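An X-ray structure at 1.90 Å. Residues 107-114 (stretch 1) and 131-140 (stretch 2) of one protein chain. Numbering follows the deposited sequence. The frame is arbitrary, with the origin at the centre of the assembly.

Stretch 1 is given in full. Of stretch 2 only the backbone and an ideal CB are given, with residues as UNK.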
# COMPACT_ATOMS: atom_id res chain seq x y z
N LEU A 107 6.33 -16.38 -20.90
CA LEU A 107 6.54 -16.16 -19.46
C LEU A 107 5.71 -17.15 -18.63
O LEU A 107 4.54 -17.35 -18.91
CB LEU A 107 6.13 -14.75 -19.07
CG LEU A 107 6.68 -14.33 -17.69
CD1 LEU A 107 8.20 -14.18 -17.72
CD2 LEU A 107 5.96 -13.09 -17.25
N LYS A 108 6.31 -17.75 -17.60
CA LYS A 108 5.56 -18.68 -16.74
C LYS A 108 5.21 -18.18 -15.33
O LYS A 108 4.10 -18.44 -14.84
CB LYS A 108 6.25 -20.03 -16.71
CG LYS A 108 6.27 -20.67 -18.11
CD LYS A 108 6.13 -22.17 -18.10
CE LYS A 108 7.23 -22.85 -17.31
NZ LYS A 108 6.89 -24.28 -17.04
N HIS A 109 6.11 -17.40 -14.73
CA HIS A 109 5.94 -16.97 -13.32
C HIS A 109 6.25 -15.49 -13.22
O HIS A 109 7.32 -15.03 -13.64
CB HIS A 109 6.90 -17.75 -12.44
CG HIS A 109 6.94 -19.25 -12.75
ND1 HIS A 109 5.91 -20.07 -12.48
CD2 HIS A 109 7.93 -20.05 -13.37
CE1 HIS A 109 6.22 -21.35 -12.88
NE2 HIS A 109 7.46 -21.32 -13.42
N LEU A 110 5.33 -14.76 -12.65
CA LEU A 110 5.51 -13.31 -12.55
C LEU A 110 5.25 -12.93 -11.10
O LEU A 110 4.22 -13.32 -10.54
CB LEU A 110 4.53 -12.59 -13.49
CG LEU A 110 4.43 -11.05 -13.39
CD1 LEU A 110 5.76 -10.44 -13.74
CD2 LEU A 110 3.38 -10.50 -14.34
N PHE A 111 6.20 -12.20 -10.50
CA PHE A 111 6.07 -11.70 -9.10
C PHE A 111 5.87 -10.18 -9.13
O PHE A 111 6.71 -9.42 -9.66
CB PHE A 111 7.30 -12.08 -8.31
CG PHE A 111 7.51 -13.58 -8.19
CD1 PHE A 111 7.14 -14.26 -7.03
CD2 PHE A 111 7.96 -14.34 -9.30
CE1 PHE A 111 7.33 -15.65 -6.90
CE2 PHE A 111 8.11 -15.75 -9.20
CZ PHE A 111 7.79 -16.39 -7.99
N PHE A 112 4.75 -9.76 -8.59
CA PHE A 112 4.37 -8.34 -8.56
C PHE A 112 3.99 -7.98 -7.11
O PHE A 112 3.07 -7.21 -6.88
CB PHE A 112 3.19 -8.13 -9.51
CG PHE A 112 3.44 -7.09 -10.55
CD1 PHE A 112 2.88 -5.82 -10.43
CD2 PHE A 112 4.23 -7.39 -11.67
CE1 PHE A 112 3.10 -4.85 -11.39
CE2 PHE A 112 4.43 -6.42 -12.66
CZ PHE A 112 3.89 -5.16 -12.50
N ILE A 113 4.74 -8.53 -6.16
CA ILE A 113 4.42 -8.38 -4.73
C ILE A 113 4.74 -6.94 -4.25
O ILE A 113 5.78 -6.37 -4.58
CB ILE A 113 5.20 -9.48 -3.92
CG1 ILE A 113 4.64 -10.88 -4.25
CG2 ILE A 113 5.17 -9.22 -2.40
CD1 ILE A 113 5.59 -12.03 -3.90
N GLN A 114 3.86 -6.37 -3.42
CA GLN A 114 4.13 -5.09 -2.79
C GLN A 114 4.67 -4.10 -3.84
O GLN A 114 5.75 -3.50 -3.70
CB GLN A 114 5.08 -5.18 -1.59
CG GLN A 114 4.93 -3.97 -0.65
CD GLN A 114 5.86 -4.05 0.56
OE1 GLN A 114 7.08 -3.97 0.41
NE2 GLN A 114 5.28 -4.17 1.76
N UNK A 131 0.90 -18.33 -18.91
CA UNK A 131 1.26 -17.95 -17.53
C UNK A 131 0.86 -19.08 -16.56
O UNK A 131 -0.30 -19.50 -16.57
CB UNK A 131 0.58 -16.64 -17.13
N UNK A 132 1.79 -19.48 -15.69
CA UNK A 132 1.57 -20.52 -14.67
C UNK A 132 1.40 -20.01 -13.23
O UNK A 132 0.62 -20.57 -12.49
CB UNK A 132 2.75 -21.50 -14.70
N UNK A 133 2.14 -18.96 -12.86
CA UNK A 133 2.13 -18.42 -11.47
C UNK A 133 1.99 -16.92 -11.52
O UNK A 133 2.73 -16.26 -12.26
CB UNK A 133 3.40 -18.80 -10.71
N UNK A 134 1.10 -16.36 -10.70
CA UNK A 134 1.02 -14.92 -10.58
C UNK A 134 1.00 -14.57 -9.08
O UNK A 134 0.04 -14.93 -8.38
CB UNK A 134 -0.21 -14.38 -11.30
N UNK A 135 2.01 -13.83 -8.60
CA UNK A 135 2.09 -13.46 -7.17
C UNK A 135 1.77 -11.97 -7.03
O UNK A 135 2.48 -11.13 -7.54
CB UNK A 135 3.47 -13.77 -6.59
N UNK A 136 0.69 -11.68 -6.34
CA UNK A 136 0.15 -10.33 -6.22
C UNK A 136 0.07 -9.92 -4.74
O UNK A 136 -0.73 -9.07 -4.38
CB UNK A 136 -1.23 -10.25 -6.88
N UNK A 137 0.86 -10.56 -3.89
CA UNK A 137 0.77 -10.32 -2.40
C UNK A 137 1.11 -8.90 -1.95
O UNK A 137 1.85 -8.18 -2.65
CB UNK A 137 1.71 -11.28 -1.67
N UNK A 138 0.62 -8.51 -0.77
CA UNK A 138 1.06 -7.26 -0.09
C UNK A 138 0.76 -5.99 -0.90
O UNK A 138 1.49 -5.00 -0.83
CB UNK A 138 2.56 -7.33 0.19
N UNK A 139 -0.39 -6.00 -1.57
CA UNK A 139 -0.89 -4.89 -2.37
C UNK A 139 -2.16 -4.30 -1.80
O UNK A 139 -2.41 -4.48 -0.60
CB UNK A 139 -1.14 -5.35 -3.81
N UNK A 140 -2.97 -3.59 -2.61
CA UNK A 140 -4.23 -3.01 -2.12
C UNK A 140 -5.40 -3.68 -2.83
O UNK A 140 -6.48 -3.09 -2.99
CB UNK A 140 -4.26 -1.50 -2.34

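Two parallel strands set the frame: the axes of 109-111 and 133-135 run 3° apart in direction and approach to 4.8 Å. Positions 133, 134 and 135 pair with His109, Leu110 and Phe111.

At position 131 the CA-to-CB bond points away from stretch 1, and the ideal CB lies 4.4 Å from Leu107 O. To reach the carbon of Leu110 a side chain would have to be long enough to turn back; an aliphatic one would suit. The residue is Leu131, whose end does return: its CD2 is 4.4 Å from Leu110 CB and 3.3 Å from Lys108 O.

Position 132 points toward stretch 1, its ideal CB 3.3 Å from Lys108 O and 3.9 Å from His109 CE1. With a lysine amine and an imidazole ahead, an acidic or amide side chain fits, and length favours the longer forms. Glu132 is found. Its OE1 forms a salt bridge with Lys108 NZ at 2.8 Å, while OE2 lies 3.5 Å from His109 CE1. The backbone adds a bifurcated acceptor: Lys108 O accepts from Glu132 N at 2.7 Å and from the backbone N of position 133 at 2.8 Å.

Position 133 pairs with His109, on the same sheet face, and its ideal CB is already 3.3 Å from His109 ND1. That leaves little room for bulk directly against the ring nitrogen; a small polar group such as serine or threonine could exploit it. Ser133 places OG 2.9 Å from His109 ND1, near the ring plane at its edge, in a hydrogen bond. Ser133 O accepts Leu110 N at 3.0 Å.

Position 134 shares the opposite face with Leu110, and its ideal CB is 4.6 Å from Leu110 O. The leucine beside it invites an aliphatic partner. Leu134 answers with CD2 4.1 Å from Leu110 CD2.

Position 135 returns to the face of Phe111. Its ideal CB lies 3.7 Å from Phe111 CD1 and 3.8 Å from Ile113 CD1, so a flat ring is attractive, though a large aliphatic would also serve. Tyr135 adopts chi1 m, as Phe111 does, and the rings form an offset stack, centroids 4.2 Å apart and planes at 11°. In the backbone, Tyr135 N donates to Leu110 O at 3.0 Å and Phe112 N to Tyr135 O at 2.9 Å.

Position 136 points away; an extended apolar chain could still reach back. Leu136 brings CD2 to 4.0 Å from Phe112 CB.

Position 137 has an ideal CB 3.9 Å from Ile113 CG1, and phi/psi of -64/157 permits many residues. Gly137 contributes its carbonyl: Gln114 N donates to Gly137 O at 2.8 Å.

Position 138 points toward Gln114 with positive phi (62°), which favours glycine, then asparagine or aspartate; other residues are tolerated at some cost. Ser138, one of the tolerated, packs CB 3.8 Å from Gln114 CB; a water bridges Ser138 O and Gln114 NE2.

Position 139 starts sideways, but Phe112 O is an acceptor within reach of an amide. Asn139 ND2 donates to Phe112 O at 3.1 Å, N-H...acceptor angle 170°.

Position 140 is out of reach and unconstrained by stretch 1; His140 makes no contact.

Stretch 2 (131-140) LESLYLGSNH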
# COMPACT_ATOMS: atom_id res chain seq x y z
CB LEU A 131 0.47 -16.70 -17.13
CG LEU A 131 1.08 -15.55 -16.32
CD1 LEU A 131 0.15 -15.13 -15.19
CD2 LEU A 131 2.49 -15.75 -15.85
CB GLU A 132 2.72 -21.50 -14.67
CG GLU A 132 2.83 -22.23 -15.99
CD GLU A 132 3.83 -23.35 -15.94
OE1 GLU A 132 4.06 -23.97 -17.00
OE2 GLU A 132 4.40 -23.62 -14.85
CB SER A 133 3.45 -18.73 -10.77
OG SER A 133 3.62 -20.12 -10.64
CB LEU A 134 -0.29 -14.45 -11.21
CG LEU A 134 -0.36 -13.09 -11.91
CD1 LEU A 134 -1.76 -12.49 -11.91
CD2 LEU A 134 0.72 -12.06 -11.60
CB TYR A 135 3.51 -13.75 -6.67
CG TYR A 135 3.80 -15.23 -6.62
CD1 TYR A 135 3.73 -15.94 -5.40
CD2 TYR A 135 4.10 -15.93 -7.77
CE1 TYR A 135 4.00 -17.33 -5.35
CE2 TYR A 135 4.38 -17.31 -7.73
CZ TYR A 135 4.30 -17.99 -6.53
OH TYR A 135 4.58 -19.37 -6.51
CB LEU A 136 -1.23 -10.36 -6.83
CG LEU A 136 -1.25 -10.74 -8.36
CD1 LEU A 136 -2.70 -10.73 -8.83
CD2 LEU A 136 -0.44 -9.75 -9.18
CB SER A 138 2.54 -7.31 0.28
OG SER A 138 2.81 -8.50 1.02
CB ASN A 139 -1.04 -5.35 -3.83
CG ASN A 139 0.30 -5.47 -4.53
OD1 ASN A 139 1.16 -4.57 -4.39
ND2 ASN A 139 0.51 -6.55 -5.24
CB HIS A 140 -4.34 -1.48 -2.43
CG HIS A 140 -3.30 -0.62 -1.74
ND1 HIS A 140 -3.47 -0.12 -0.49
CD2 HIS A 140 -2.06 -0.13 -2.19
CE1 HIS A 140 -2.39 0.62 -0.15
NE2 HIS A 140 -1.53 0.62 -1.19
O HOH W 1 2.28 -4.02 1.92
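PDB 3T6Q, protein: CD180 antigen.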